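Local coordinates for uncharacterized protein Sortase B (Clostridium perfringens, PDB 5YFK) that is a class B sortase, probably a cysteine transpeptidase that joins proteins to the cell wall, captured here with its predicted catalytic cysteine replaced by serine, at residues D105-V110 with S165-K170; E175-Y180 with D201-L206. The protein carries 1 engineered substitution. All blocks are in the same frame, centred on the assembly; numbering follows the deposited sequence.

Contact 1: D105-V110 with S165-K170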
# COMPACT_ATOMS: atom_id res chain seq x y z
N ASP A 105 -12.38 7.68 -3.59
CA ASP A 105 -12.30 6.38 -4.27
C ASP A 105 -12.51 5.19 -3.29
O ASP A 105 -12.05 5.22 -2.15
CB ASP A 105 -10.96 6.26 -4.99
CG ASP A 105 -10.84 7.18 -6.19
OD1 ASP A 105 -11.85 7.82 -6.59
OD2 ASP A 105 -9.71 7.30 -6.71
N SER A 106 -13.16 4.13 -3.77
CA SER A 106 -13.38 2.94 -2.93
C SER A 106 -12.16 1.98 -2.90
O SER A 106 -12.08 1.10 -2.04
CB SER A 106 -14.65 2.20 -3.36
OG SER A 106 -15.78 2.74 -2.68
N ASN A 107 -11.22 2.16 -3.83
CA ASN A 107 -9.97 1.35 -3.84
C ASN A 107 -8.78 2.28 -3.87
O ASN A 107 -8.60 3.01 -4.83
CB ASN A 107 -9.93 0.44 -5.06
CG ASN A 107 -8.76 -0.53 -5.04
OD1 ASN A 107 -8.08 -0.72 -4.02
ND2 ASN A 107 -8.55 -1.18 -6.18
N ILE A 108 -8.01 2.26 -2.80
CA ILE A 108 -6.76 3.01 -2.73
C ILE A 108 -5.65 2.07 -3.21
O ILE A 108 -5.44 1.00 -2.64
CB ILE A 108 -6.50 3.47 -1.29
CG1 ILE A 108 -7.68 4.31 -0.79
CG2 ILE A 108 -5.17 4.23 -1.22
CD1 ILE A 108 -7.75 4.48 0.71
N VAL A 109 -4.94 2.50 -4.24
CA VAL A 109 -3.98 1.61 -4.86
C VAL A 109 -2.59 2.13 -4.67
O VAL A 109 -2.28 3.28 -5.01
CB VAL A 109 -4.26 1.45 -6.37
CG1 VAL A 109 -3.16 0.64 -7.05
CG2 VAL A 109 -5.61 0.80 -6.57
N VAL A 110 -1.73 1.28 -4.09
CA VAL A 110 -0.41 1.71 -3.68
C VAL A 110 0.63 0.77 -4.28
O VAL A 110 0.47 -0.46 -4.23
CB VAL A 110 -0.30 1.74 -2.13
CG1 VAL A 110 1.07 2.16 -1.67
CG2 VAL A 110 -1.37 2.64 -1.54
N SER A 165 -4.66 -3.93 -16.55
CA SER A 165 -5.95 -3.84 -17.18
C SER A 165 -7.08 -4.10 -16.19
O SER A 165 -8.22 -3.75 -16.46
CB SER A 165 -6.05 -4.83 -18.35
OG SER A 165 -6.19 -6.17 -17.89
N GLU A 166 -6.78 -4.83 -15.12
CA GLU A 166 -7.80 -5.23 -14.16
C GLU A 166 -7.99 -4.21 -13.04
O GLU A 166 -9.10 -4.05 -12.54
CB GLU A 166 -7.48 -6.60 -13.56
CG GLU A 166 -7.65 -7.77 -14.51
CD GLU A 166 -6.88 -8.98 -14.07
OE1 GLU A 166 -6.11 -8.88 -13.08
OE2 GLU A 166 -7.00 -10.04 -14.72
N ILE A 167 -6.90 -3.62 -12.54
CA ILE A 167 -6.97 -2.82 -11.29
C ILE A 167 -7.73 -1.51 -11.59
O ILE A 167 -7.43 -0.82 -12.58
CB ILE A 167 -5.58 -2.52 -10.71
CG1 ILE A 167 -4.91 -3.81 -10.20
CG2 ILE A 167 -5.67 -1.49 -9.57
CD1 ILE A 167 -5.71 -4.54 -9.14
N LYS A 168 -8.71 -1.19 -10.76
CA LYS A 168 -9.58 -0.02 -10.94
C LYS A 168 -9.65 0.75 -9.61
O LYS A 168 -9.70 0.12 -8.54
CB LYS A 168 -11.00 -0.46 -11.29
CG LYS A 168 -11.16 -1.19 -12.62
CD LYS A 168 -12.51 -1.90 -12.68
CE LYS A 168 -13.67 -0.92 -12.83
NZ LYS A 168 -15.00 -1.60 -12.92
N THR A 169 -9.70 2.08 -9.71
CA THR A 169 -9.94 2.97 -8.56
C THR A 169 -11.34 3.62 -8.58
O THR A 169 -11.84 4.07 -7.56
CB THR A 169 -8.91 4.10 -8.51
OG1 THR A 169 -8.91 4.83 -9.75
CG2 THR A 169 -7.47 3.54 -8.28
N LYS A 170 -12.01 3.50 -9.72
CA LYS A 170 -13.22 4.23 -10.00
C LYS A 170 -14.25 3.19 -10.39
O LYS A 170 -13.94 2.33 -11.20
CB LYS A 170 -13.03 5.17 -11.20
CG LYS A 170 -12.00 6.27 -10.98
CD LYS A 170 -12.43 7.20 -9.86
CE LYS A 170 -11.59 8.47 -9.79
NZ LYS A 170 -10.23 8.23 -9.22
O HOH W 1 -14.12 4.36 -6.46

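Contact 2: E175-Y180 with D201-L206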
# COMPACT_ATOMS: atom_id res chain seq x y z
N GLU A 175 -23.12 -2.29 -8.23
CA GLU A 175 -23.04 -3.59 -8.91
C GLU A 175 -21.65 -3.85 -9.49
O GLU A 175 -21.10 -4.96 -9.40
CB GLU A 175 -24.10 -3.63 -10.03
CG GLU A 175 -24.10 -4.89 -10.88
CD GLU A 175 -25.20 -4.89 -11.94
OE1 GLU A 175 -26.29 -4.34 -11.66
OE2 GLU A 175 -24.97 -5.41 -13.06
N ASP A 176 -21.12 -2.84 -10.18
CA ASP A 176 -19.80 -2.92 -10.80
C ASP A 176 -18.73 -3.10 -9.73
O ASP A 176 -17.79 -3.86 -9.91
CB ASP A 176 -19.50 -1.65 -11.59
CG ASP A 176 -20.33 -1.54 -12.87
OD1 ASP A 176 -21.12 -2.46 -13.17
OD2 ASP A 176 -20.17 -0.53 -13.58
N TYR A 177 -18.90 -2.43 -8.60
CA TYR A 177 -17.95 -2.55 -7.48
C TYR A 177 -18.05 -3.92 -6.82
O TYR A 177 -17.04 -4.53 -6.46
CB TYR A 177 -18.23 -1.47 -6.45
CG TYR A 177 -17.24 -1.43 -5.30
CD1 TYR A 177 -15.88 -1.54 -5.51
CD2 TYR A 177 -17.70 -1.39 -3.99
CE1 TYR A 177 -14.98 -1.44 -4.46
CE2 TYR A 177 -16.82 -1.35 -2.94
CZ TYR A 177 -15.46 -1.35 -3.17
OH TYR A 177 -14.60 -1.37 -2.08
N GLU A 178 -19.27 -4.39 -6.61
CA GLU A 178 -19.44 -5.69 -6.03
C GLU A 178 -18.76 -6.75 -6.92
O GLU A 178 -18.10 -7.67 -6.43
CB GLU A 178 -20.92 -6.00 -5.86
CG GLU A 178 -21.16 -7.35 -5.21
CD GLU A 178 -20.60 -7.45 -3.80
OE1 GLU A 178 -20.20 -6.42 -3.23
OE2 GLU A 178 -20.56 -8.58 -3.25
N LYS A 179 -18.92 -6.60 -8.22
CA LYS A 179 -18.31 -7.52 -9.17
C LYS A 179 -16.79 -7.49 -9.01
O LYS A 179 -16.12 -8.53 -9.06
CB LYS A 179 -18.71 -7.11 -10.58
CG LYS A 179 -18.07 -7.94 -11.69
CD LYS A 179 -18.75 -7.71 -13.04
CE LYS A 179 -17.88 -6.88 -13.98
NZ LYS A 179 -18.44 -5.52 -14.21
N TYR A 180 -16.23 -6.28 -8.91
CA TYR A 180 -14.78 -6.12 -8.67
C TYR A 180 -14.30 -6.81 -7.39
O TYR A 180 -13.28 -7.52 -7.39
CB TYR A 180 -14.43 -4.64 -8.61
CG TYR A 180 -12.93 -4.40 -8.55
CD1 TYR A 180 -12.14 -4.50 -9.70
CD2 TYR A 180 -12.29 -4.07 -7.36
CE1 TYR A 180 -10.80 -4.18 -9.67
CE2 TYR A 180 -10.94 -3.77 -7.32
CZ TYR A 180 -10.18 -3.86 -8.46
OH TYR A 180 -8.82 -3.61 -8.43
N ASP A 201 -17.84 -1.71 1.45
CA ASP A 201 -16.48 -1.69 1.96
C ASP A 201 -15.58 -0.72 1.19
O ASP A 201 -15.86 -0.32 0.04
CB ASP A 201 -15.86 -3.09 1.92
CG ASP A 201 -16.40 -4.00 3.01
OD1 ASP A 201 -16.58 -3.52 4.15
OD2 ASP A 201 -16.52 -5.22 2.75
N ARG A 202 -14.51 -0.30 1.86
CA ARG A 202 -13.44 0.43 1.20
C ARG A 202 -12.20 -0.43 1.22
O ARG A 202 -11.87 -1.02 2.26
CB ARG A 202 -13.16 1.75 1.93
CG ARG A 202 -12.21 2.62 1.13
CD ARG A 202 -11.96 3.98 1.74
NE ARG A 202 -11.53 4.91 0.70
CZ ARG A 202 -11.20 6.18 0.89
NH1 ARG A 202 -11.00 6.98 -0.15
NH2 ARG A 202 -11.00 6.63 2.12
N ILE A 203 -11.53 -0.55 0.09
CA ILE A 203 -10.39 -1.44 0.04
C ILE A 203 -9.08 -0.72 -0.24
O ILE A 203 -9.06 0.38 -0.81
CB ILE A 203 -10.60 -2.60 -0.96
CG1 ILE A 203 -10.89 -2.08 -2.38
CG2 ILE A 203 -11.70 -3.53 -0.43
CD1 ILE A 203 -10.72 -3.14 -3.47
N LEU A 204 -8.01 -1.44 0.05
CA LEU A 204 -6.64 -1.01 -0.14
C LEU A 204 -5.92 -2.11 -0.92
O LEU A 204 -6.00 -3.30 -0.57
CB LEU A 204 -5.96 -0.85 1.21
CG LEU A 204 -4.48 -0.42 1.21
CD1 LEU A 204 -4.16 0.91 0.56
CD2 LEU A 204 -3.99 -0.42 2.63
N THR A 205 -5.31 -1.73 -2.03
CA THR A 205 -4.58 -2.68 -2.87
C THR A 205 -3.11 -2.32 -2.87
O THR A 205 -2.75 -1.21 -3.25
CB THR A 205 -5.13 -2.63 -4.31
OG1 THR A 205 -6.54 -2.90 -4.29
CG2 THR A 205 -4.39 -3.58 -5.26
N LEU A 206 -2.27 -3.29 -2.54
CA LEU A 206 -0.82 -3.10 -2.55
C LEU A 206 -0.19 -3.93 -3.64
O LEU A 206 -0.46 -5.11 -3.74
CB LEU A 206 -0.21 -3.51 -1.20
CG LEU A 206 -0.83 -2.95 0.07
CD1 LEU A 206 -0.10 -3.45 1.30
CD2 LEU A 206 -0.87 -1.43 0.05
O HOH W 2 -7.85 -4.61 -6.19

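Contact 1: D105-V110 with S165-K170
The start of strand 107-111 lies beside the extended chain that follows helix 160-166, and the two backbones come nearest at N107 and T169, 5.0 Å between their CA atoms. I167 is the first residue to leave helical geometry, and from there the chain runs along the strand. N107 makes the central polar link. Its CG stands anti to the backbone N (chi1 -173°), and N107 ND2 gives a hydrogen bond of 2.9 Å to K168 O. The N-H points fairly straight at the oxygen (153°). The acceptor lies close to the amide plane, but ND2 sits above the plane of the carbonyl. The other end of the amide, OD1, is bonded to T205 on the neighbouring strand, so both ends fix its rotation. Two residues along, V109 CG2 touches T169 CG2 at 3.7 Å and I167 CG2 at 3.8 Å, sitting between the two methyl groups. At the other end D105 meets K170. The lysine chain bends at chi2 and chi4, which brings K170 NZ to the syn lone pair of D105 OD2 at 2.7 Å. A weak second bond runs from NZ to OD1. D105 OD2 also accepts from N101 N and N100 ND2, and K170 NZ also bonds E99 O. Between the backbones, a water accepts from S106 N and donates to T169 O, 2.5 Å from the water oxygen. In the sortase beta-barrel fold, this contact lays the loop joining helices 160-166 and 174-186 along the start of strand 107-111. The several donors around the D105 carboxylate should favour its charged form, while N107, on strand 107-111, bonds both the loop and strand 203-210.

Contact 2: E175-Y180 with D201-L206
Y177 and Y180, one helical turn apart, both hold CG anti to the backbone N (chi1 -175° and -172°), which sends both rings from the helix toward strand 203-210. I203 meets them with CG1 in the crowded position between its backbone N and carbonyl carbon (chi1 57°). Y177 OH donates to D201 O at 2.7 Å. OH stands well above the plane of that carbonyl, so the bond does not follow a lone pair. The oxygen lies at the edge of the ring, near its plane. I203 CG1 packs against the same hydroxyl, 3.8 Å from Y177 OH. I203 CD1 reaches the edge of the Y180 ring in its plane, 3.9 Å from Y180 CE2. Helix 174-186 thus packs on the beta sheet of the sortase domain, where strand 203-210 lies between strands 107-111 and 216-225. This strand also carries S209, the engineered serine at the predicted acyl-thioester position, but the contact is made near the strand's beginning. F171 meets both tyrosine rings, with its plane inclined to theirs. Farther along the strand the link is indirect. A water lies 2.6 Å from Y180 OH and donates to T205 OG1 at 2.9 Å from its oxygen. Y180 OH also has a weak hydrogen bond with K168 N.

Both contacts reach the same sheet, through the neighbouring strands 107-111 and 203-210, and their centres are 8 Å apart. Contact 1 is partly buried: its salt bridge joins buried D105 to exposed K170, while its valine and asparagine are buried. Contact 2 is a buried one, made by two tyrosines, an isoleucine and the D201 carbonyl, and no charged side-chain group bonds across it. Helices 160-166 and 174-186 follow each other in the chain, and the loop between them supplies one side of contact 1. The contacts also touch directly. S106 O and I203 N are 2.8 Å apart, a probable hydrogen bond between the strands, and I167 CD1 packs against Y180 OH.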